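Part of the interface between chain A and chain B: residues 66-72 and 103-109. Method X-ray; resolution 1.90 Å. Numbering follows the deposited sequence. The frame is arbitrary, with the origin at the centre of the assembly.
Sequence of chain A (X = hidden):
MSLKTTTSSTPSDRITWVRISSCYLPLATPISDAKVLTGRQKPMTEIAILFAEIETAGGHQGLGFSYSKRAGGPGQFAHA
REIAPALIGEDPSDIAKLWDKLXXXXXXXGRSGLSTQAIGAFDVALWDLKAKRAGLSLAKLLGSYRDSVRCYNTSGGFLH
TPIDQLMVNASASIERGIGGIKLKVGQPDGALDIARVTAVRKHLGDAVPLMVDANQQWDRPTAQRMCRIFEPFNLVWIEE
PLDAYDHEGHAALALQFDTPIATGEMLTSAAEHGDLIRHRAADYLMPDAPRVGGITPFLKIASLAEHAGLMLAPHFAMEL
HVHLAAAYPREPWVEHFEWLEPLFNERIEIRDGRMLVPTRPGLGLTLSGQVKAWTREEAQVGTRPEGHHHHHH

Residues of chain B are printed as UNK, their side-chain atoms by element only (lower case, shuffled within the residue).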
# COMPACT_ATOMS: atom_id res chain seq x y z
N SER A 66 14.90 15.12 -35.38
CA SER A 66 14.20 15.48 -34.16
C SER A 66 13.60 16.83 -34.55
O SER A 66 13.81 17.28 -35.68
CB SER A 66 15.15 15.61 -32.96
OG SER A 66 16.17 16.57 -33.19
N TYR A 67 12.87 17.47 -33.66
CA TYR A 67 12.26 18.74 -34.01
C TYR A 67 11.91 19.57 -32.79
O TYR A 67 11.96 19.08 -31.66
CB TYR A 67 10.97 18.47 -34.81
CG TYR A 67 9.82 18.02 -33.94
CD1 TYR A 67 8.93 18.95 -33.40
CD2 TYR A 67 9.65 16.68 -33.61
CE1 TYR A 67 7.90 18.55 -32.55
CE2 TYR A 67 8.62 16.27 -32.76
CZ TYR A 67 7.75 17.21 -32.24
OH TYR A 67 6.74 16.83 -31.39
N SER A 68 11.56 20.82 -33.03
CA SER A 68 11.15 21.73 -31.98
C SER A 68 10.03 22.60 -32.53
O SER A 68 10.16 23.18 -33.61
CB SER A 68 12.30 22.65 -31.55
OG SER A 68 13.41 21.91 -31.08
N LYS A 69 8.93 22.65 -31.79
CA LYS A 69 7.81 23.50 -32.15
C LYS A 69 8.01 24.65 -31.17
O LYS A 69 7.95 24.46 -29.96
CB LYS A 69 6.49 22.77 -31.89
CG LYS A 69 6.17 21.72 -32.94
CD LYS A 69 5.07 20.77 -32.48
CE LYS A 69 3.88 20.78 -33.43
NZ LYS A 69 2.86 19.75 -33.10
N ARG A 70 8.28 25.83 -31.71
CA ARG A 70 8.57 27.02 -30.91
C ARG A 70 10.04 26.92 -30.50
O ARG A 70 10.81 26.24 -31.15
CB ARG A 70 7.63 27.12 -29.70
CG ARG A 70 6.18 27.33 -30.11
CD ARG A 70 5.25 27.58 -28.93
NE ARG A 70 3.85 27.62 -29.34
CZ ARG A 70 3.32 28.55 -30.14
NH1 ARG A 70 4.08 29.54 -30.62
NH2 ARG A 70 2.04 28.49 -30.48
N ALA A 71 10.44 27.59 -29.42
CA ALA A 71 11.84 27.57 -29.02
C ALA A 71 12.45 26.18 -28.85
O ALA A 71 11.84 25.28 -28.27
CB ALA A 71 12.02 28.38 -27.74
N GLY A 72 13.66 26.00 -29.36
CA GLY A 72 14.32 24.72 -29.23
C GLY A 72 15.26 24.34 -30.36
O GLY A 72 16.26 23.68 -30.12
N UNK B 103 9.44 28.67 -20.08
CA UNK B 103 9.33 27.23 -20.26
C UNK B 103 8.30 26.96 -21.36
O UNK B 103 8.53 26.13 -22.24
c UNK B 103 8.90 26.57 -18.96
s UNK B 103 9.05 24.76 -18.96
N UNK B 104 7.17 27.67 -21.32
CA UNK B 104 6.14 27.48 -22.34
C UNK B 104 6.65 27.91 -23.71
O UNK B 104 6.29 27.32 -24.73
c UNK B 104 3.76 28.00 -19.70
c UNK B 104 3.03 25.53 -22.26
c UNK B 104 3.99 27.60 -20.99
n UNK B 104 2.90 27.12 -19.08
c UNK B 104 3.22 26.40 -21.18
c UNK B 104 2.19 24.43 -22.10
c UNK B 104 4.87 28.27 -22.00
c UNK B 104 1.54 24.19 -20.88
c UNK B 104 2.55 26.13 -19.97
c UNK B 104 1.71 25.03 -19.80
N UNK B 105 7.50 28.94 -23.73
CA UNK B 105 8.05 29.44 -24.99
C UNK B 105 8.83 28.33 -25.69
O UNK B 105 9.05 28.39 -26.90
c UNK B 105 8.96 30.64 -24.73
N UNK B 106 9.27 27.33 -24.92
CA UNK B 106 10.01 26.21 -25.49
C UNK B 106 9.43 24.92 -24.95
O UNK B 106 10.16 24.00 -24.56
N UNK B 107 8.10 24.84 -24.96
CA UNK B 107 7.38 23.68 -24.44
C UNK B 107 7.80 22.31 -24.97
O UNK B 107 7.82 21.34 -24.21
c UNK B 107 5.87 23.88 -24.66
N UNK B 108 8.13 22.21 -26.25
CA UNK B 108 8.51 20.90 -26.78
C UNK B 108 9.88 20.46 -26.27
O UNK B 108 10.29 19.32 -26.50
c UNK B 108 8.48 20.90 -28.32
o UNK B 108 9.56 21.60 -28.88
N UNK B 109 10.56 21.35 -25.57
CA UNK B 109 11.88 21.05 -25.00
C UNK B 109 11.77 20.43 -23.60
O UNK B 109 12.76 19.96 -23.05
c UNK B 109 12.73 22.32 -24.96
O HOH W 1 10.40 18.09 -29.51
O HOH W 2 12.33 20.88 -28.57

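Position 103 carries two side-chain atoms, one carbon and then one sulfur. Neither touches chain A: CB lies 9.5 Å from CB of A71(A). A single sulfur one bond beyond CB, with no further carbon, identifies cysteine. C103(B) serves the local fold instead, its O accepting a hydrogen bond from the N of position 106 at 3.0 Å.

Position 104 has ten side-chain atoms: a first carbon, then fused five- and six-membered rings holding eight carbons and one nitrogen. CA-to-CB points sideways, and the side chain comes no nearer to chain A than CB to CD of R70(A), at 7.0 Å. The closest approach is through the backbone, with O 4.3 Å from the same CD of R70(A). The nitrogen lies in the five-membered ring, making an indole, so the residue is tryptophan, W104(B).

Position 105 shows a single carbon beyond the backbone. That CB is 4.9 Å from CB of A71(A), so the contact rests on the carbonyl: N of A71(A) donates a hydrogen bond to O of position 105 at 3.0 Å, with an N-H...O angle of 143°. The same oxygen lies 3.4 Å from CB of R70(A), whose CA-to-CB bond points toward chain B. A lone methyl makes this alanine, A105(B).

Position 106 has no side-chain atoms. Its CA is 3.5 Å from O of A71(A), a CA-H...O contact with an angle of 123° at the hydrogen. An ideal CB here would sit 3.3 Å from that same O of A71(A), a tight fit, so the bare backbone suits the close approach. The residue is glycine, G106(B).

Position 107 again has one side-chain carbon. CA-to-CB points sideways, leaving CB 5.7 Å from CD of R70(A). The residue is alanine; N of A107(B) donates to O of W104(B) at 3.1 Å, helping to hold the turn.

Position 108 has one carbon followed by one oxygen, unbranched. Its CA-to-CB bond points toward chain A, and its oxygen accepts a hydrogen bond from N of K69(A) at 3.2 Å, with an angle of 150° at the hydrogen, and lies 3.5 Å from CA of S68(A). The residue is serine, with chi1 at 74° (p).

Position 109 has a lone side-chain carbon, directed sideways and making no contact with chain A, hence alanine. N of A109(B) donates a hydrogen bond to O of G106(B) at 2.9 Å.

The contact works through two direct hydrogen bonds, both donated by chain A backbone nitrogens, one to a carbonyl and one to a hydroxyl. Water supplements them: water 1 donates to O of Y67(A) at 2.8 Å and to O of S108(B) at 3.3 Å, while water 2 lies 2.9 Å from both OG of S68(A) and OG of S108(B), hydrogen-bonded to each. S108(B) thus joins the direct and water-mediated contacts, and at 70 Å² it has the largest covered area of any residue in the two stretches. The pairing leaves one cost: O of A71(A) is buried without a hydrogen-bonding partner, facing the CA of G106(B).

Chain B 103-109: CWAGASA
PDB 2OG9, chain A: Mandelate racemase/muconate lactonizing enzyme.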